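Local structure of allantoicase (Saccharomyces cerevisiae, 1O59) at residues A[308-316]-A[328-338]. The protein catalyses the hydrolysis of allantoate to (S)-ureidoglycolate and urea, letting yeast use purines as a secondary nitrogen source. Residues are numbered along the deposited sequence; the frame is centred on the assembly and turned at random.
Sequences TWVELVGKS and IRKSIRVSHVK
Lys-338 lies over one face of the Trp-309 indole and meets it at two points. Its ammonium makes a cation-pi contact, NZ of Lys-338 standing 3.4 Å from the centroid of the five-membered ring of Trp-309 and 12° off the ring normal. Nearer the backbone, CB of Lys-338 forms a CH-pi contact with the six-membered ring of Trp-309, 3.7 Å from its centroid. The lysine chain leaves with CG anti to the backbone N (chi1 177°), and a bend at chi3 of 70° brings NZ back over the indole. CZ3 of Trp-309 comes within 3.3 Å of the backbone N of Lys-338, and CH2 lies near CB of His-336.

Beyond the indole the contact is aliphatic. CG2 of Val-310 and CD1 of Ile-332 meet tip to tip at 4.2 Å. Leu-312 crosses Val-337 at about a right angle, CD1 of Leu-312 lying 4.1 Å from CG1 of Val-337, while CD2 turns to Ile-332. CD1 of Ile-328 fits against CG2 of Val-313 at 3.9 Å.

No hydrogen bond crosses the contact; on the 336-342 side, strand 288-294 lies between. Leu-312 and Val-313 both face Val-291 in a classic beta bulge as the chain turns a corner. Glu-292 touches Trp-309 and forms a long, weak ion pair with Lys-338 NZ. With an alanine at Trp-309, the lysine would probably lose its aromatic platform, its ammonium left with the weak ion pair. Within the second allantoicase repeat, Trp-309/Lys-338 and Leu-312/Val-337 thus span one sheet, whereas Ile-328 comes from the other sheet and Ile-332 from the link; a partly exposed lysine rests charge and CB on one indole, and apolar packing continues into buried Leu-312 and Val-337.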
loop_
_atom_site.group_PDB
_atom_site.type_symbol
_atom_site.label_atom_id
_atom_site.label_comp_id
_atom_site.label_asym_id
_atom_site.label_seq_id
_atom_site.Cartn_x
_atom_site.Cartn_y
_atom_site.Cartn_z
ATOM N N THR A 308 -21.587 7.512 -12.942
ATOM C CA THR A 308 -22.515 6.773 -13.821
ATOM C C THR A 308 -22.252 5.231 -13.894
ATOM O O THR A 308 -21.589 4.718 -14.817
ATOM C CB THR A 308 -22.458 7.386 -15.194
ATOM O OG1 THR A 308 -23.366 6.685 -16.060
ATOM C CG2 THR A 308 -20.992 7.252 -15.808
ATOM N N TRP A 309 -22.814 4.514 -12.923
ATOM C CA TRP A 309 -22.465 3.120 -12.689
ATOM C C TRP A 309 -23.381 2.129 -13.378
ATOM O O TRP A 309 -24.589 2.224 -13.263
ATOM C CB TRP A 309 -22.474 2.836 -11.192
ATOM C CG TRP A 309 -21.339 3.515 -10.456
ATOM C CD1 TRP A 309 -21.383 4.719 -9.836
ATOM C CD2 TRP A 309 -20.004 3.024 -10.277
ATOM N NE1 TRP A 309 -20.168 5.011 -9.274
ATOM C CE2 TRP A 309 -19.299 3.989 -9.531
ATOM C CE3 TRP A 309 -19.330 1.870 -10.680
ATOM C CZ2 TRP A 309 -17.974 3.841 -9.174
ATOM C CZ3 TRP A 309 -17.995 1.724 -10.329
ATOM C CH2 TRP A 309 -17.338 2.698 -9.570
ATOM N N VAL A 310 -22.773 1.168 -14.067
ATOM C CA VAL A 310 -23.465 0.107 -14.795
ATOM C C VAL A 310 -23.071 -1.243 -14.214
ATOM O O VAL A 310 -21.989 -1.392 -13.687
ATOM C CB VAL A 310 -23.118 0.132 -16.327
ATOM C CG1 VAL A 310 -23.420 1.486 -16.912
ATOM C CG2 VAL A 310 -21.643 -0.228 -16.605
ATOM N N GLU A 311 -23.948 -2.229 -14.329
ATOM C CA GLU A 311 -23.713 -3.521 -13.708
ATOM C C GLU A 311 -22.713 -4.365 -14.482
ATOM O O GLU A 311 -22.818 -4.460 -15.698
ATOM C CB GLU A 311 -25.022 -4.285 -13.629
ATOM C CG GLU A 311 -24.898 -5.753 -13.226
ATOM C CD GLU A 311 -26.269 -6.376 -13.008
ATOM O OE1 GLU A 311 -26.828 -6.213 -11.892
ATOM O OE2 GLU A 311 -26.798 -7.005 -13.953
ATOM N N LEU A 312 -21.767 -4.987 -13.768
ATOM C CA LEU A 312 -20.885 -6.012 -14.350
ATOM C C LEU A 312 -21.212 -7.378 -13.771
ATOM O O LEU A 312 -21.328 -8.341 -14.504
ATOM C CB LEU A 312 -19.407 -5.696 -14.095
ATOM C CG LEU A 312 -18.867 -4.373 -14.620
ATOM C CD1 LEU A 312 -17.511 -4.138 -14.032
ATOM C CD2 LEU A 312 -18.835 -4.379 -16.115
ATOM N N VAL A 313 -21.325 -7.452 -12.451
ATOM C CA VAL A 313 -21.883 -8.620 -11.778
ATOM C C VAL A 313 -23.124 -8.233 -10.967
ATOM O O VAL A 313 -23.096 -7.317 -10.152
ATOM C CB VAL A 313 -20.850 -9.332 -10.888
ATOM C CG1 VAL A 313 -21.472 -10.542 -10.216
ATOM C CG2 VAL A 313 -19.638 -9.756 -11.715
ATOM N N GLY A 314 -24.225 -8.921 -11.269
ATOM C CA GLY A 314 -25.481 -8.782 -10.564
ATOM C C GLY A 314 -25.439 -9.550 -9.273
ATOM O O GLY A 314 -24.451 -10.208 -8.973
ATOM N N LYS A 315 -26.517 -9.438 -8.499
ATOM C CA LYS A 315 -26.556 -9.958 -7.125
ATOM C C LYS A 315 -26.222 -11.436 -7.176
ATOM O O LYS A 315 -26.905 -12.193 -7.855
ATOM C CB LYS A 315 -27.931 -9.711 -6.492
ATOM C CG LYS A 315 -28.022 -9.970 -4.986
ATOM C CD LYS A 315 -29.308 -9.369 -4.424
ATOM C CE LYS A 315 -29.628 -9.863 -3.003
ATOM N NZ LYS A 315 -31.074 -10.293 -2.812
ATOM N N SER A 316 -25.154 -11.825 -6.477
ATOM C CA SER A 316 -24.596 -13.164 -6.565
ATOM C C SER A 316 -24.339 -13.662 -5.176
ATOM O O SER A 316 -23.674 -12.986 -4.396
ATOM C CB SER A 316 -23.263 -13.141 -7.321
ATOM O OG SER A 316 -23.455 -12.871 -8.692
ATOM N N ILE A 328 -17.515 -12.599 -17.745
ATOM C CA ILE A 328 -18.202 -11.397 -18.179
ATOM C C ILE A 328 -18.126 -11.350 -19.697
ATOM O O ILE A 328 -19.135 -11.203 -20.351
ATOM C CB ILE A 328 -17.539 -10.111 -17.537
ATOM C CG1 ILE A 328 -17.629 -10.153 -16.027
ATOM C CG2 ILE A 328 -18.240 -8.853 -17.971
ATOM C CD1 ILE A 328 -19.050 -10.478 -15.528
ATOM N N ARG A 329 -16.906 -11.468 -20.217
ATOM C CA ARG A 329 -16.616 -11.462 -21.635
ATOM C C ARG A 329 -17.350 -10.348 -22.352
ATOM O O ARG A 329 -18.069 -10.578 -23.305
ATOM C CB ARG A 329 -16.943 -12.816 -22.227
ATOM C CG ARG A 329 -16.161 -13.932 -21.590
ATOM C CD ARG A 329 -15.941 -15.116 -22.513
ATOM N NE ARG A 329 -15.108 -16.130 -21.865
ATOM C CZ ARG A 329 -15.567 -17.204 -21.199
ATOM N NH1 ARG A 329 -16.878 -17.461 -21.112
ATOM N NH2 ARG A 329 -14.693 -18.052 -20.641
ATOM N N LYS A 330 -17.158 -9.128 -21.866
ATOM C CA LYS A 330 -17.888 -7.975 -22.370
ATOM C C LYS A 330 -16.933 -6.877 -22.821
ATOM O O LYS A 330 -16.062 -6.426 -22.080
ATOM C CB LYS A 330 -18.865 -7.437 -21.297
ATOM C CG LYS A 330 -20.218 -6.907 -21.887
ATOM C CD LYS A 330 -21.217 -6.511 -20.772
ATOM N N SER A 331 -17.114 -6.452 -24.061
ATOM C CA SER A 331 -16.419 -5.293 -24.572
ATOM C C SER A 331 -17.056 -4.101 -23.897
ATOM O O SER A 331 -18.215 -3.779 -24.148
ATOM C CB SER A 331 -16.544 -5.223 -26.087
ATOM O OG SER A 331 -16.252 -6.492 -26.633
ATOM N N ILE A 332 -16.302 -3.504 -22.982
ATOM C CA ILE A 332 -16.768 -2.365 -22.220
ATOM C C ILE A 332 -15.607 -1.482 -21.792
ATOM O O ILE A 332 -14.518 -1.975 -21.472
ATOM C CB ILE A 332 -17.584 -2.829 -20.989
ATOM C CG1 ILE A 332 -18.425 -1.683 -20.449
ATOM C CG2 ILE A 332 -16.694 -3.407 -19.886
ATOM C CD1 ILE A 332 -19.578 -2.186 -19.685
ATOM N N ARG A 333 -15.852 -0.175 -21.803
ATOM C CA ARG A 333 -14.865 0.804 -21.396
ATOM C C ARG A 333 -15.189 1.367 -20.028
ATOM O O ARG A 333 -16.071 2.201 -19.886
ATOM C CB ARG A 333 -14.757 1.920 -22.418
ATOM C CG ARG A 333 -13.994 1.523 -23.689
ATOM C CD ARG A 333 -14.863 0.903 -24.792
ATOM N NE ARG A 333 -14.074 0.168 -25.788
ATOM C CZ ARG A 333 -13.309 0.729 -26.731
ATOM N NH1 ARG A 333 -13.197 2.052 -26.814
ATOM N NH2 ARG A 333 -12.640 -0.040 -27.599
ATOM N N VAL A 334 -14.463 0.891 -19.019
ATOM C CA VAL A 334 -14.650 1.366 -17.657
ATOM C C VAL A 334 -13.299 1.678 -17.044
ATOM O O VAL A 334 -12.308 1.056 -17.369
ATOM C CB VAL A 334 -15.441 0.357 -16.772
ATOM C CG1 VAL A 334 -16.851 0.126 -17.342
ATOM C CG2 VAL A 334 -14.724 -0.943 -16.631
ATOM N N SER A 335 -13.297 2.660 -16.155
ATOM C CA SER A 335 -12.104 3.174 -15.508
ATOM C C SER A 335 -12.035 2.767 -14.048
ATOM O O SER A 335 -10.955 2.737 -13.460
ATOM C CB SER A 335 -12.129 4.703 -15.577
ATOM O OG SER A 335 -13.331 5.195 -15.009
ATOM N N HIS A 336 -13.210 2.530 -13.471
ATOM C CA HIS A 336 -13.379 2.188 -12.064
ATOM C C HIS A 336 -14.338 1.031 -11.948
ATOM O O HIS A 336 -15.191 0.842 -12.825
ATOM C CB HIS A 336 -13.970 3.376 -11.317
ATOM C CG HIS A 336 -13.069 4.564 -11.290
ATOM N ND1 HIS A 336 -12.847 5.339 -12.395
ATOM C CD2 HIS A 336 -12.290 5.073 -10.306
ATOM C CE1 HIS A 336 -11.990 6.298 -12.088
ATOM N NE2 HIS A 336 -11.633 6.155 -10.826
ATOM N N VAL A 337 -14.176 0.244 -10.885
ATOM C CA VAL A 337 -15.164 -0.750 -10.494
ATOM C C VAL A 337 -15.602 -0.514 -9.046
ATOM O O VAL A 337 -14.869 0.024 -8.236
ATOM C CB VAL A 337 -14.662 -2.215 -10.693
ATOM C CG1 VAL A 337 -14.312 -2.467 -12.148
ATOM C CG2 VAL A 337 -13.467 -2.551 -9.793
ATOM N N LYS A 338 -16.832 -0.899 -8.739
ATOM C CA LYS A 338 -17.361 -0.794 -7.376
ATOM C C LYS A 338 -17.749 -2.191 -6.977
ATOM O O LYS A 338 -18.499 -2.840 -7.670
ATOM C CB LYS A 338 -18.571 0.179 -7.323
ATOM C CG LYS A 338 -19.260 0.316 -5.957
ATOM C CD LYS A 338 -20.150 1.630 -5.811
ATOM C CE LYS A 338 -21.418 1.644 -6.637
ATOM N NZ LYS A 338 -21.885 3.035 -6.936
#